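Side-chain contacts in peptidase S8 and S53, subtilisin, kexin, sedolisin (PDB 4KG7), which probably cleaves peptide bonds as a subtilisin-like serine endopeptidase, the mycosin protease MycP3 of the mycobacterial ESX-3 type VII secretion system: residues 197-202 against 253-258; 163-168 against 176-181; 57-62 against 124-129. All coordinates share one frame; numbering follows the deposited sequence.

How the interactions relate
Three contacts sample the subtilisin fold, a parallel seven-stranded sheet with helices packed against it, from its middle to its margin. Interaction 3 comes first along the chain, then interaction 2, then interaction 1, each finishing before the next opens. Interactions 1 and 2 are neighbours, their centres 11 Å apart, and they touch where helix 193-205 lies against helix 150-170: CB of A202 is 3.6 Å from CG1 of V165. Interaction 3 stands apart, its centre 22 Å from that of interaction 2 and 27 Å from that of interaction 1. Interaction 2 thus builds core near the predicted charge relay, interaction 1 extends that packing outward, and interaction 3 holds a peripheral helix.

Interaction 1. Residues 197-202 against 253-258; sequences AALRYA and SWWQPY
In this subtilisin fold, helix 193-205 is flanked by the loop that leads from strand 248-251 into strand 259-265 of the central parallel sheet, and L199 and R200 of the helix meet W255 and Y258 of the loop. The two backbones come nearest at R200 and Y258, whose CA atoms are 6.0 Å apart. No hydrogen bond joins the segments, and the contact rests on van der Waals packing and a CH-pi interaction.

L199 reaches the loop with one methyl. Its CD1 lies within 3.5 Å of CB of W255 and 3.6 Å of CG of the same residue, where indole and side-chain stem join. The two side chains cross at about a right angle, and the methyl approaches the indole obliquely. Further back, CB of L199 lies 4.1 Å from CB of Y258. NE1 of W255 donates to OE1 of Q192, just before helix 193-205, as does NE1 of W254. Within the loop W255 is the centre of an inverse gamma turn, and a cis peptide bond precedes P257.

Y258 is sandwiched. P257 CD sits over the centre of one face of its ring, while R200 lies across the other, with CB 3.9 Å from the ring centroid in a CH-pi contact 17° off the normal. Because the arginine chain is extended from CG to NE, it runs on past the phenol instead of folding down upon it. The guanidinium and ring planes stand 85° apart, so there is no stacking of the two groups. At the rim of the ring, CD of R200 comes within 3.4 Å of OH of Y258.

Interaction 2. Residues 163-168 against 176-181; sequences RAVVRA and INISLV
Helix 163-168 runs almost antiparallel to strand 176-178, at 156° between their directions, with the segment axes 9.8 Å apart at their closest. The pair belongs to a beta-alpha-beta crossover, characteristic of parallel alpha/beta folds such as that of the subtilases: helix 150-170 packs on the sheet and leads back into strand 175-178, which lies beside strand 68-73.

Two isoleucines, spaced two residues apart and therefore on the same side of the strand, meet V165 and A168 of the helix. The side chain of I176 leaves CB pointing away from its own carbonyl carbon (chi1 -67°) and stays extended beyond CG1, so that CD1 arrives beneath the helix. There CD1 is 3.9 Å from CB of A168, while CG1 of I176 lies 4.0 Å from the same methyl. CD1 of I176 also comes to 4.0 Å from the backbone O of V165.

I178 makes a lighter, methyl-to-methyl contact. Its CD1 is 4.1 Å from CG2 of V165, the isoleucine lying crosswise to the valine. V165 also packs on L199 of helix 193-205 and touches I72 of strand 68-73. It thereby fills a junction of two helices and the sheet.

All four residues are buried, and across the interface their side chains meet one another through carbon alone. The side chain of I178 lies about 7 Å from that of D73, a predicted member of the charge relay. Lacking directional bonds, this interface implies an oily layer under the helix, held by burial and van der Waals contact.

Interaction 3. Residues 57-62 against 124-129; sequences GAWQHS and VAPEAR
The indole of W59, in the 57-62 segment that carries on from helix 55-59, is turned edge-on to the loop between helix 104-113 and strand 129-134 of this subtilase fold, and meets it through its single N-H. NE1 donates to the backbone carbonyl O of V124 at 2.8 Å, with an N-H...O angle of 155°. The acceptor lies almost exactly in the plane of the indole. Seen from the carbonyl the approach is less regular: the donor stands above the carbonyl plane, 43° out of it, and away from either lone-pair direction.

Although CB of W59 does not head for the loop, the first torsion (chi1 -62°, which sets CG beside the backbone N) and the next together swing the pyrrole edge over to it. The side chain of V124 turns the other way, towards Y324 and L331 of helix 318-335, so that the main chain alone faces the tryptophan. W59 also has a cation-pi partner in R63, close along the chain.

P126 is the second residue of a type I beta turn from A125 to A128, closed by the bond from N of A128 to O of A125 at 2.9 Å. The proline approaches the indole obliquely, without stacking upon it. The contact thus ties helix 55-59 to the loop that leads into strand 129-134 by one directed bond and a loose van der Waals approach, CD of P126 at 4.1 Å from NE1 of W59.

Interaction 1. Residues 197-202 against 253-258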
ATOM      1  N   ALA A 197      10.337  15.200   1.608  1.00  8.44           N
ATOM      2  CA  ALA A 197      11.169  15.274   2.811  1.00  8.52           C
ATOM      3  C   ALA A 197      10.769  14.203   3.826  1.00  8.10           C
ATOM      4  O   ALA A 197      11.621  13.586   4.469  1.00  8.17           O
ATOM      5  CB  ALA A 197      11.100  16.647   3.441  1.00  8.95           C
ATOM      6  N   ALA A 198       9.471  14.053   4.024  1.00  7.76           N
ATOM      7  CA  ALA A 198       8.955  13.024   4.926  1.00  7.46           C
ATOM      8  C   ALA A 198       9.367  11.615   4.512  1.00  7.18           C
ATOM      9  O   ALA A 198       9.791  10.785   5.339  1.00  6.91           O
ATOM     10  CB  ALA A 198       7.447  13.146   5.001  1.00  7.35           C
ATOM     11  N   LEU A 199       9.193  11.305   3.228  1.00  7.13           N
ATOM     12  CA  LEU A 199       9.553   9.976   2.719  1.00  7.05           C
ATOM     13  C   LEU A 199      11.037   9.699   2.828  1.00  7.39           C
ATOM     14  O   LEU A 199      11.427   8.608   3.194  1.00  7.31           O
ATOM     15  CB  LEU A 199       9.097   9.827   1.275  1.00  7.08           C
ATOM     16  CG  LEU A 199       7.570   9.902   1.059  1.00  6.84           C
ATOM     17  CD1 LEU A 199       7.285  10.163  -0.399  1.00  7.07           C
ATOM     18  CD2 LEU A 199       6.833   8.650   1.550  1.00  6.44           C
ATOM     19  N   ARG A 200      11.858  10.698   2.524  1.00  7.94           N
ATOM     20  CA  ARG A 200      13.292  10.581   2.706  1.00  8.52           C
ATOM     21  C   ARG A 200      13.688  10.364   4.160  1.00  8.39           C
ATOM     22  O   ARG A 200      14.545   9.548   4.454  1.00  8.26           O
ATOM     23  CB  ARG A 200      14.007  11.807   2.137  1.00  9.58           C
ATOM     24  CG  ARG A 200      15.518  11.715   2.204  1.00 10.52           C
ATOM     25  CD  ARG A 200      16.186  12.921   1.588  1.00 11.58           C
ATOM     26  NE  ARG A 200      17.621  12.985   1.870  1.00 12.84           N
ATOM     27  CZ  ARG A 200      18.150  13.456   3.001  1.00 13.65           C
ATOM     28  NH1 ARG A 200      17.397  13.851   4.022  1.00 13.89           N
ATOM     29  NH2 ARG A 200      19.466  13.496   3.141  1.00 14.52           N
ATOM     30  N   TYR A 201      13.086  11.117   5.071  1.00  8.23           N
ATOM     31  CA  TYR A 201      13.316  10.933   6.511  1.00  8.28           C
ATOM     32  C   TYR A 201      13.018   9.518   6.965  1.00  8.01           C
ATOM     33  O   TYR A 201      13.818   8.847   7.632  1.00  8.09           O
ATOM     34  CB  TYR A 201      12.479  11.938   7.284  1.00  8.37           C
ATOM     35  CG  TYR A 201      12.459  11.740   8.781  1.00  8.44           C
ATOM     36  CD1 TYR A 201      13.543  12.084   9.552  1.00  8.85           C
ATOM     37  CD2 TYR A 201      11.365  11.166   9.404  1.00  8.19           C
ATOM     38  CE1 TYR A 201      13.530  11.894  10.918  1.00  8.98           C
ATOM     39  CE2 TYR A 201      11.312  10.991  10.777  1.00  8.34           C
ATOM     40  CZ  TYR A 201      12.419  11.337  11.533  1.00  8.78           C
ATOM     41  OH  TYR A 201      12.442  11.201  12.891  1.00  9.53           O
ATOM     42  N   ALA A 202      11.857   9.022   6.554  1.00  7.63           N
ATOM     43  CA  ALA A 202      11.428   7.696   6.965  1.00  7.50           C
ATOM     44  C   ALA A 202      12.294   6.614   6.333  1.00  7.77           C
ATOM     45  O   ALA A 202      12.614   5.637   6.986  1.00  7.65           O
ATOM     46  CB  ALA A 202       9.955   7.467   6.631  1.00  7.21           C
ATOM     47  N   SER A 253       4.066   6.945  -5.101  1.00  6.63           N
ATOM     48  CA  SER A 253       4.930   6.075  -5.927  1.00  6.64           C
ATOM     49  C   SER A 253       6.018   6.791  -6.690  1.00  7.17           C
ATOM     50  O   SER A 253       7.115   6.254  -6.855  1.00  7.05           O
ATOM     51  CB  SER A 253       4.106   5.257  -6.930  1.00  6.54           C
ATOM     52  OG  SER A 253       3.483   4.159  -6.305  1.00  6.29           O
ATOM     53  N   TRP A 254       5.737   7.984  -7.201  1.00  7.67           N
ATOM     54  CA  TRP A 254       6.747   8.638  -8.034  1.00  8.53           C
ATOM     55  C   TRP A 254       7.969   9.094  -7.256  1.00  8.39           C
ATOM     56  O   TRP A 254       8.981   9.404  -7.854  1.00  8.64           O
ATOM     57  CB  TRP A 254       6.140   9.731  -8.883  1.00  9.42           C
ATOM     58  CG  TRP A 254       5.912  11.015  -8.191  1.00 10.31           C
ATOM     59  CD1 TRP A 254       5.407  11.220  -6.943  1.00 10.48           C
ATOM     60  CD2 TRP A 254       6.169  12.294  -8.746  1.00 11.25           C
ATOM     61  NE1 TRP A 254       5.338  12.573  -6.685  1.00 11.21           N
ATOM     62  CE2 TRP A 254       5.792  13.253  -7.780  1.00 11.79           C
ATOM     63  CE3 TRP A 254       6.668  12.731  -9.977  1.00 11.91           C
ATOM     64  CZ2 TRP A 254       5.908  14.627  -8.006  1.00 12.43           C
ATOM     65  CZ3 TRP A 254       6.796  14.099 -10.207  1.00 12.68           C
ATOM     66  CH2 TRP A 254       6.413  15.035  -9.219  1.00 13.09           C
ATOM     67  N   TRP A 255       7.897   9.050  -5.921  1.00  8.05           N
ATOM     68  CA  TRP A 255       9.025   9.439  -5.069  1.00  8.17           C
ATOM     69  C   TRP A 255      10.079   8.341  -4.965  1.00  8.26           C
ATOM     70  O   TRP A 255      10.461   7.919  -3.881  1.00  8.32           O
ATOM     71  CB  TRP A 255       8.530   9.919  -3.679  1.00  8.02           C
ATOM     72  CG  TRP A 255       8.176  11.357  -3.677  1.00  8.29           C
ATOM     73  CD1 TRP A 255       6.925  11.925  -3.644  1.00  8.29           C
ATOM     74  CD2 TRP A 255       9.098  12.433  -3.745  1.00  8.70           C
ATOM     75  NE1 TRP A 255       7.034  13.297  -3.658  1.00  8.75           N
ATOM     76  CE2 TRP A 255       8.360  13.636  -3.720  1.00  8.97           C
ATOM     77  CE3 TRP A 255      10.490  12.495  -3.781  1.00  8.97           C
ATOM     78  CZ2 TRP A 255       8.979  14.880  -3.784  1.00  9.55           C
ATOM     79  CZ3 TRP A 255      11.105  13.733  -3.832  1.00  9.58           C
ATOM     80  CH2 TRP A 255      10.353  14.903  -3.832  1.00  9.83           C
ATOM     81  N   GLN A 256      10.645   7.963  -6.106  1.00  8.47           N
ATOM     82  CA  GLN A 256      11.818   7.132  -6.151  1.00  8.49           C
ATOM     83  C   GLN A 256      13.004   7.960  -5.626  1.00  8.73           C
ATOM     84  O   GLN A 256      13.091   9.175  -5.879  1.00  9.10           O
ATOM     85  CB  GLN A 256      12.034   6.667  -7.602  1.00  8.90           C
ATOM     86  CG  GLN A 256      10.860   5.864  -8.125  1.00  8.81           C
ATOM     87  CD  GLN A 256      10.581   4.668  -7.264  1.00  8.66           C
ATOM     88  OE1 GLN A 256      11.456   3.833  -7.095  1.00  9.72           O
ATOM     89  NE2 GLN A 256       9.428   4.646  -6.615  1.00  8.54           N
ATOM     90  N   PRO A 257      13.931   7.318  -4.894  1.00  8.72           N
ATOM     91  CA  PRO A 257      14.045   5.897  -4.571  1.00  8.55           C
ATOM     92  C   PRO A 257      13.450   5.474  -3.238  1.00  8.28           C
ATOM     93  O   PRO A 257      13.605   4.325  -2.832  1.00  9.08           O
ATOM     94  CB  PRO A 257      15.557   5.691  -4.542  1.00  8.81           C
ATOM     95  CG  PRO A 257      16.033   6.949  -3.934  1.00  9.13           C
ATOM     96  CD  PRO A 257      15.162   8.033  -4.524  1.00  9.13           C
ATOM     97  N   TYR A 258      12.743   6.371  -2.569  1.00  7.90           N
ATOM     98  CA  TYR A 258      12.317   6.150  -1.185  1.00  7.71           C
ATOM     99  C   TYR A 258      11.163   5.149  -1.033  1.00  7.23           C
ATOM    100  O   TYR A 258      10.955   4.609   0.062  1.00  7.36           O
ATOM    101  CB  TYR A 258      11.912   7.479  -0.561  1.00  7.96           C
ATOM    102  CG  TYR A 258      12.949   8.546  -0.792  1.00  8.47           C
ATOM    103  CD1 TYR A 258      14.278   8.399  -0.340  1.00  8.73           C
ATOM    104  CD2 TYR A 258      12.638   9.690  -1.475  1.00  8.82           C
ATOM    105  CE1 TYR A 258      15.225   9.372  -0.597  1.00  9.42           C
ATOM    106  CE2 TYR A 258      13.569  10.680  -1.710  1.00  9.43           C
ATOM    107  CZ  TYR A 258      14.866  10.526  -1.264  1.00  9.72           C
ATOM    108  OH  TYR A 258      15.763  11.540  -1.528  1.00 10.97           O
TER

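Interaction 2. Residues 163-168 against 176-181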
ATOM      1  N   ARG A 163       2.697  13.844   7.129  1.00  6.97           N
ATOM      2  CA  ARG A 163       2.729  13.747   8.578  1.00  7.01           C
ATOM      3  C   ARG A 163       2.628  12.294   9.031  1.00  6.58           C
ATOM      4  O   ARG A 163       3.308  11.869   9.978  1.00  6.65           O
ATOM      5  CB  ARG A 163       1.624  14.591   9.200  1.00  7.33           C
ATOM      6  CG  ARG A 163       1.883  16.083   9.052  1.00  7.85           C
ATOM      7  CD  ARG A 163       0.910  16.877   9.918  1.00  8.37           C
ATOM      8  NE  ARG A 163      -0.411  17.020   9.322  1.00  8.56           N
ATOM      9  CZ  ARG A 163      -1.587  16.904   9.941  1.00  8.80           C
ATOM     10  NH1 ARG A 163      -1.712  16.489  11.194  1.00  8.93           N
ATOM     11  NH2 ARG A 163      -2.683  17.177   9.260  1.00  9.13           N
ATOM     12  N   ALA A 164       1.743  11.537   8.391  1.00  6.28           N
ATOM     13  CA  ALA A 164       1.528  10.137   8.790  1.00  5.96           C
ATOM     14  C   ALA A 164       2.769   9.291   8.591  1.00  5.81           C
ATOM     15  O   ALA A 164       3.024   8.366   9.356  1.00  5.59           O
ATOM     16  CB  ALA A 164       0.362   9.549   8.019  1.00  5.84           C
ATOM     17  N   VAL A 165       3.514   9.586   7.547  1.00  5.87           N
ATOM     18  CA  VAL A 165       4.749   8.864   7.262  1.00  5.85           C
ATOM     19  C   VAL A 165       5.783   9.110   8.353  1.00  6.04           C
ATOM     20  O   VAL A 165       6.405   8.184   8.834  1.00  6.08           O
ATOM     21  CB  VAL A 165       5.281   9.220   5.849  1.00  5.96           C
ATOM     22  CG1 VAL A 165       6.751   8.857   5.672  1.00  6.04           C
ATOM     23  CG2 VAL A 165       4.406   8.604   4.761  1.00  5.85           C
ATOM     24  N   VAL A 166       5.957  10.372   8.735  1.00  6.28           N
ATOM     25  CA  VAL A 166       6.833  10.715   9.839  1.00  6.54           C
ATOM     26  C   VAL A 166       6.359  10.041  11.119  1.00  6.61           C
ATOM     27  O   VAL A 166       7.166   9.497  11.866  1.00  6.72           O
ATOM     28  CB  VAL A 166       6.902  12.224  10.019  1.00  6.88           C
ATOM     29  CG1 VAL A 166       7.624  12.546  11.321  1.00  7.24           C
ATOM     30  CG2 VAL A 166       7.596  12.827   8.814  1.00  6.97           C
ATOM     31  N   ARG A 167       5.057  10.098  11.392  1.00  6.65           N
ATOM     32  CA  ARG A 167       4.513   9.465  12.604  1.00  6.83           C
ATOM     33  C   ARG A 167       4.789   7.957  12.632  1.00  6.70           C
ATOM     34  O   ARG A 167       5.252   7.437  13.630  1.00  6.97           O
ATOM     35  CB  ARG A 167       3.017   9.746  12.682  1.00  6.91           C
ATOM     36  CG  ARG A 167       2.349   9.312  13.963  1.00  7.20           C
ATOM     37  CD  ARG A 167       0.862   9.624  13.889  1.00  7.35           C
ATOM     38  NE  ARG A 167       0.228   9.437  15.202  1.00  7.83           N
ATOM     39  CZ  ARG A 167       0.315  10.284  16.240  1.00  8.42           C
ATOM     40  NH1 ARG A 167       0.926  11.463  16.114  1.00  8.67           N
ATOM     41  NH2 ARG A 167      -0.306  10.000  17.397  1.00  8.91           N
ATOM     42  N   ALA A 168       4.568   7.286  11.509  1.00  6.56           N
ATOM     43  CA  ALA A 168       4.823   5.854  11.414  1.00  6.44           C
ATOM     44  C   ALA A 168       6.287   5.545  11.705  1.00  6.80           C
ATOM     45  O   ALA A 168       6.600   4.636  12.449  1.00  6.84           O
ATOM     46  CB  ALA A 168       4.459   5.354  10.039  1.00  6.22           C
ATOM     47  N   ILE A 176       6.479   0.481   6.085  1.00  5.95           N
ATOM     48  CA  ILE A 176       5.365   1.419   6.082  1.00  5.83           C
ATOM     49  C   ILE A 176       4.590   1.155   4.786  1.00  5.59           C
ATOM     50  O   ILE A 176       5.128   1.321   3.679  1.00  5.83           O
ATOM     51  CB  ILE A 176       5.879   2.870   6.116  1.00  5.88           C
ATOM     52  CG1 ILE A 176       6.561   3.154   7.450  1.00  6.07           C
ATOM     53  CG2 ILE A 176       4.717   3.844   5.913  1.00  5.86           C
ATOM     54  CD1 ILE A 176       7.296   4.489   7.533  1.00  6.34           C
ATOM     55  N   ASN A 177       3.337   0.749   4.928  1.00  5.45           N
ATOM     56  CA  ASN A 177       2.470   0.367   3.827  1.00  5.40           C
ATOM     57  C   ASN A 177       1.490   1.481   3.480  1.00  5.39           C
ATOM     58  O   ASN A 177       0.740   1.946   4.353  1.00  5.37           O
ATOM     59  CB  ASN A 177       1.701  -0.909   4.178  1.00  5.48           C
ATOM     60  CG  ASN A 177       0.905  -1.423   3.003  1.00  5.60           C
ATOM     61  OD1 ASN A 177       1.395  -2.181   2.176  1.00  5.99           O
ATOM     62  ND2 ASN A 177      -0.321  -0.981   2.896  1.00  5.73           N
ATOM     63  N   ILE A 178       1.490   1.875   2.207  1.00  5.47           N
ATOM     64  CA  ILE A 178       0.640   2.941   1.707  1.00  5.66           C
ATOM     65  C   ILE A 178      -0.141   2.378   0.520  1.00  5.90           C
ATOM     66  O   ILE A 178       0.263   2.487  -0.636  1.00  5.97           O
ATOM     67  CB  ILE A 178       1.457   4.196   1.327  1.00  5.79           C
ATOM     68  CG1 ILE A 178       2.393   4.627   2.461  1.00  5.77           C
ATOM     69  CG2 ILE A 178       0.555   5.342   0.892  1.00  5.99           C
ATOM     70  CD1 ILE A 178       3.428   5.667   2.092  1.00  5.91           C
ATOM     71  N   SER A 179      -1.290   1.756   0.828  1.00  6.17           N
ATOM     72  CA  SER A 179      -2.102   1.128  -0.203  1.00  6.49           C
ATOM     73  C   SER A 179      -3.072   2.075  -0.913  1.00  7.13           C
ATOM     74  O   SER A 179      -3.613   1.727  -1.984  1.00  7.78           O
ATOM     75  CB  SER A 179      -2.862  -0.054   0.380  1.00  6.39           C
ATOM     76  OG  SER A 179      -2.016  -1.164   0.574  1.00  6.51           O
ATOM     77  N   LEU A 180      -3.324   3.235  -0.323  1.00  7.73           N
ATOM     78  CA  LEU A 180      -4.098   4.283  -0.970  1.00  8.65           C
ATOM     79  C   LEU A 180      -3.239   5.043  -1.970  1.00  8.48           C
ATOM     80  O   LEU A 180      -2.023   5.166  -1.792  1.00  8.14           O
ATOM     81  CB  LEU A 180      -4.675   5.237   0.072  1.00  9.71           C
ATOM     82  CG  LEU A 180      -5.599   4.631   1.151  1.00 10.45           C
ATOM     83  CD1 LEU A 180      -6.007   5.664   2.197  1.00 11.14           C
ATOM     84  CD2 LEU A 180      -6.769   3.958   0.473  1.00 10.92           C
ATOM     85  N   VAL A 181      -3.883   5.547  -3.013  1.00  8.53           N
ATOM     86  CA  VAL A 181      -3.224   6.224  -4.131  1.00  8.75           C
ATOM     87  C   VAL A 181      -3.943   7.536  -4.414  1.00  9.34           C
ATOM     88  O   VAL A 181      -5.181   7.588  -4.438  1.00  9.81           O
ATOM     89  CB  VAL A 181      -3.331   5.368  -5.420  1.00  8.91           C
ATOM     90  CG1 VAL A 181      -2.723   6.051  -6.632  1.00  9.37           C
ATOM     91  CG2 VAL A 181      -2.688   4.012  -5.207  1.00  8.53           C
TER

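Interaction 3. Residues 57-62 against 124-129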
ATOM      1  N   GLY A  57       6.004 -22.192   1.899  1.00 14.50           N
ATOM      2  CA  GLY A  57       7.455 -22.254   1.823  1.00 14.57           C
ATOM      3  C   GLY A  57       8.107 -21.125   2.595  1.00 14.05           C
ATOM      4  O   GLY A  57       9.080 -21.313   3.293  1.00 14.61           O
ATOM      5  N   ALA A  58       7.547 -19.927   2.468  1.00 12.94           N
ATOM      6  CA  ALA A  58       8.133 -18.764   3.127  1.00 12.39           C
ATOM      7  C   ALA A  58       8.114 -18.878   4.650  1.00 12.57           C
ATOM      8  O   ALA A  58       9.075 -18.506   5.323  1.00 12.27           O
ATOM      9  CB  ALA A  58       7.407 -17.506   2.697  1.00 11.53           C
ATOM     10  N   TRP A  59       7.018 -19.408   5.183  1.00 12.78           N
ATOM     11  CA  TRP A  59       6.871 -19.531   6.644  1.00 13.54           C
ATOM     12  C   TRP A  59       7.859 -20.493   7.311  1.00 14.76           C
ATOM     13  O   TRP A  59       8.066 -20.428   8.535  1.00 15.37           O
ATOM     14  CB  TRP A  59       5.445 -19.913   7.024  1.00 13.22           C
ATOM     15  CG  TRP A  59       4.403 -18.893   6.623  1.00 12.52           C
ATOM     16  CD1 TRP A  59       4.542 -17.532   6.627  1.00 11.91           C
ATOM     17  CD2 TRP A  59       3.066 -19.154   6.162  1.00 12.32           C
ATOM     18  NE1 TRP A  59       3.390 -16.935   6.193  1.00 11.42           N
ATOM     19  CE2 TRP A  59       2.454 -17.896   5.906  1.00 11.69           C
ATOM     20  CE3 TRP A  59       2.320 -20.319   5.962  1.00 12.89           C
ATOM     21  CZ2 TRP A  59       1.136 -17.779   5.426  1.00 11.64           C
ATOM     22  CZ3 TRP A  59       1.031 -20.202   5.489  1.00 12.70           C
ATOM     23  CH2 TRP A  59       0.441 -18.939   5.231  1.00 12.11           C
ATOM     24  N   GLN A  60       8.486 -21.357   6.520  1.00 15.91           N
ATOM     25  CA  GLN A  60       9.577 -22.176   6.993  1.00 17.15           C
ATOM     26  C   GLN A  60      10.854 -21.378   7.225  1.00 16.88           C
ATOM     27  O   GLN A  60      11.759 -21.857   7.905  1.00 18.07           O
ATOM     28  CB  GLN A  60       9.835 -23.338   6.024  1.00 18.38           C
ATOM     29  CG  GLN A  60       8.691 -24.338   6.070  1.00 19.39           C
ATOM     30  CD  GLN A  60       8.500 -24.877   7.485  1.00 20.50           C
ATOM     31  OE1 GLN A  60       9.454 -25.345   8.103  1.00 22.41           O
ATOM     32  NE2 GLN A  60       7.294 -24.746   8.023  1.00 20.52           N
ATOM     33  N   HIS A  61      10.915 -20.153   6.698  1.00 15.86           N
ATOM     34  CA  HIS A  61      12.035 -19.252   6.932  1.00 15.86           C
ATOM     35  C   HIS A  61      11.723 -18.135   7.915  1.00 14.90           C
ATOM     36  O   HIS A  61      12.579 -17.753   8.705  1.00 15.47           O
ATOM     37  CB  HIS A  61      12.507 -18.657   5.595  1.00 15.91           C
ATOM     38  CG  HIS A  61      12.999 -19.692   4.633  1.00 16.74           C
ATOM     39  ND1 HIS A  61      14.277 -20.200   4.688  1.00 18.28           N
ATOM     40  CD2 HIS A  61      12.378 -20.346   3.623  1.00 17.06           C
ATOM     41  CE1 HIS A  61      14.420 -21.130   3.760  1.00 18.56           C
ATOM     42  NE2 HIS A  61      13.293 -21.222   3.084  1.00 18.40           N
ATOM     43  N   SER A  62      10.501 -17.627   7.884  1.00 13.66           N
ATOM     44  CA  SER A  62      10.136 -16.463   8.681  1.00 13.10           C
ATOM     45  C   SER A  62       8.620 -16.308   8.735  1.00 12.58           C
ATOM     46  O   SER A  62       7.927 -16.633   7.766  1.00 11.79           O
ATOM     47  CB  SER A  62      10.755 -15.203   8.082  1.00 12.93           C
ATOM     48  OG  SER A  62      10.409 -14.076   8.855  1.00 12.84           O
ATOM     49  N   VAL A 124       0.538 -12.725   5.452  1.00  7.27           N
ATOM     50  CA  VAL A 124       1.902 -13.083   5.037  1.00  7.36           C
ATOM     51  C   VAL A 124       2.836 -13.240   6.245  1.00  7.72           C
ATOM     52  O   VAL A 124       3.707 -14.123   6.290  1.00  7.92           O
ATOM     53  CB  VAL A 124       2.475 -12.016   4.075  1.00  7.01           C
ATOM     54  CG1 VAL A 124       3.932 -12.300   3.728  1.00  7.16           C
ATOM     55  CG2 VAL A 124       1.644 -11.946   2.814  1.00  6.88           C
ATOM     56  N   ALA A 125       2.693 -12.307   7.178  1.00  7.82           N
ATOM     57  CA  ALA A 125       3.604 -12.156   8.303  1.00  8.32           C
ATOM     58  C   ALA A 125       2.805 -12.117   9.611  1.00  8.85           C
ATOM     59  O   ALA A 125       2.762 -11.090  10.298  1.00  8.76           O
ATOM     60  CB  ALA A 125       4.407 -10.857   8.122  1.00  7.94           C
ATOM     61  N   PRO A 126       2.220 -13.259  10.021  1.00  9.73           N
ATOM     62  CA  PRO A 126       1.272 -13.217  11.131  1.00 10.37           C
ATOM     63  C   PRO A 126       1.933 -12.928  12.481  1.00 11.13           C
ATOM     64  O   PRO A 126       1.241 -12.586  13.437  1.00 11.51           O
ATOM     65  CB  PRO A 126       0.627 -14.608  11.108  1.00 10.77           C
ATOM     66  CG  PRO A 126       1.491 -15.439  10.252  1.00 11.04           C
ATOM     67  CD  PRO A 126       2.305 -14.572   9.374  1.00 10.15           C
ATOM     68  N   GLU A 127       3.256 -13.064  12.570  1.00 11.75           N
ATOM     69  CA  GLU A 127       3.940 -12.741  13.821  1.00 12.88           C
ATOM     70  C   GLU A 127       4.413 -11.279  13.868  1.00 12.62           C
ATOM     71  O   GLU A 127       4.945 -10.829  14.894  1.00 13.57           O
ATOM     72  CB  GLU A 127       5.092 -13.714  14.082  1.00 14.11           C
ATOM     73  CG  GLU A 127       4.585 -15.118  14.391  1.00 15.72           C
ATOM     74  CD  GLU A 127       5.695 -16.082  14.729  1.00 17.68           C
ATOM     75  OE1 GLU A 127       6.785 -15.627  15.087  1.00 19.31           O
ATOM     76  OE2 GLU A 127       5.474 -17.301  14.661  1.00 20.55           O
ATOM     77  N   ALA A 128       4.208 -10.535  12.793  1.00 12.17           N
ATOM     78  CA  ALA A 128       4.477  -9.103  12.807  1.00 12.10           C
ATOM     79  C   ALA A 128       3.403  -8.363  13.603  1.00 12.79           C
ATOM     80  O   ALA A 128       2.316  -8.879  13.828  1.00 13.25           O
ATOM     81  CB  ALA A 128       4.567  -8.574  11.393  1.00 11.55           C
ATOM     82  N   ARG A 129       3.714  -7.163  14.034  1.00 13.60           N
ATOM     83  CA  ARG A 129       2.740  -6.304  14.688  1.00 14.74           C
ATOM     84  C   ARG A 129       2.375  -5.199  13.732  1.00 12.75           C
ATOM     85  O   ARG A 129       3.173  -4.810  12.897  1.00 13.10           O
ATOM     86  CB  ARG A 129       3.327  -5.733  15.961  1.00 18.32           C
ATOM     87  CG  ARG A 129       3.309  -6.762  17.074  1.00 22.93           C
ATOM     88  CD  ARG A 129       3.814  -6.201  18.384  1.00 27.19           C
ATOM     89  NE  ARG A 129       5.201  -5.717  18.314  1.00 31.54           N
ATOM     90  CZ  ARG A 129       5.586  -4.461  18.063  1.00 35.02           C
ATOM     91  NH1 ARG A 129       4.711  -3.493  17.810  1.00 34.71           N
ATOM     92  NH2 ARG A 129       6.889  -4.173  18.060  1.00 38.39           N
TER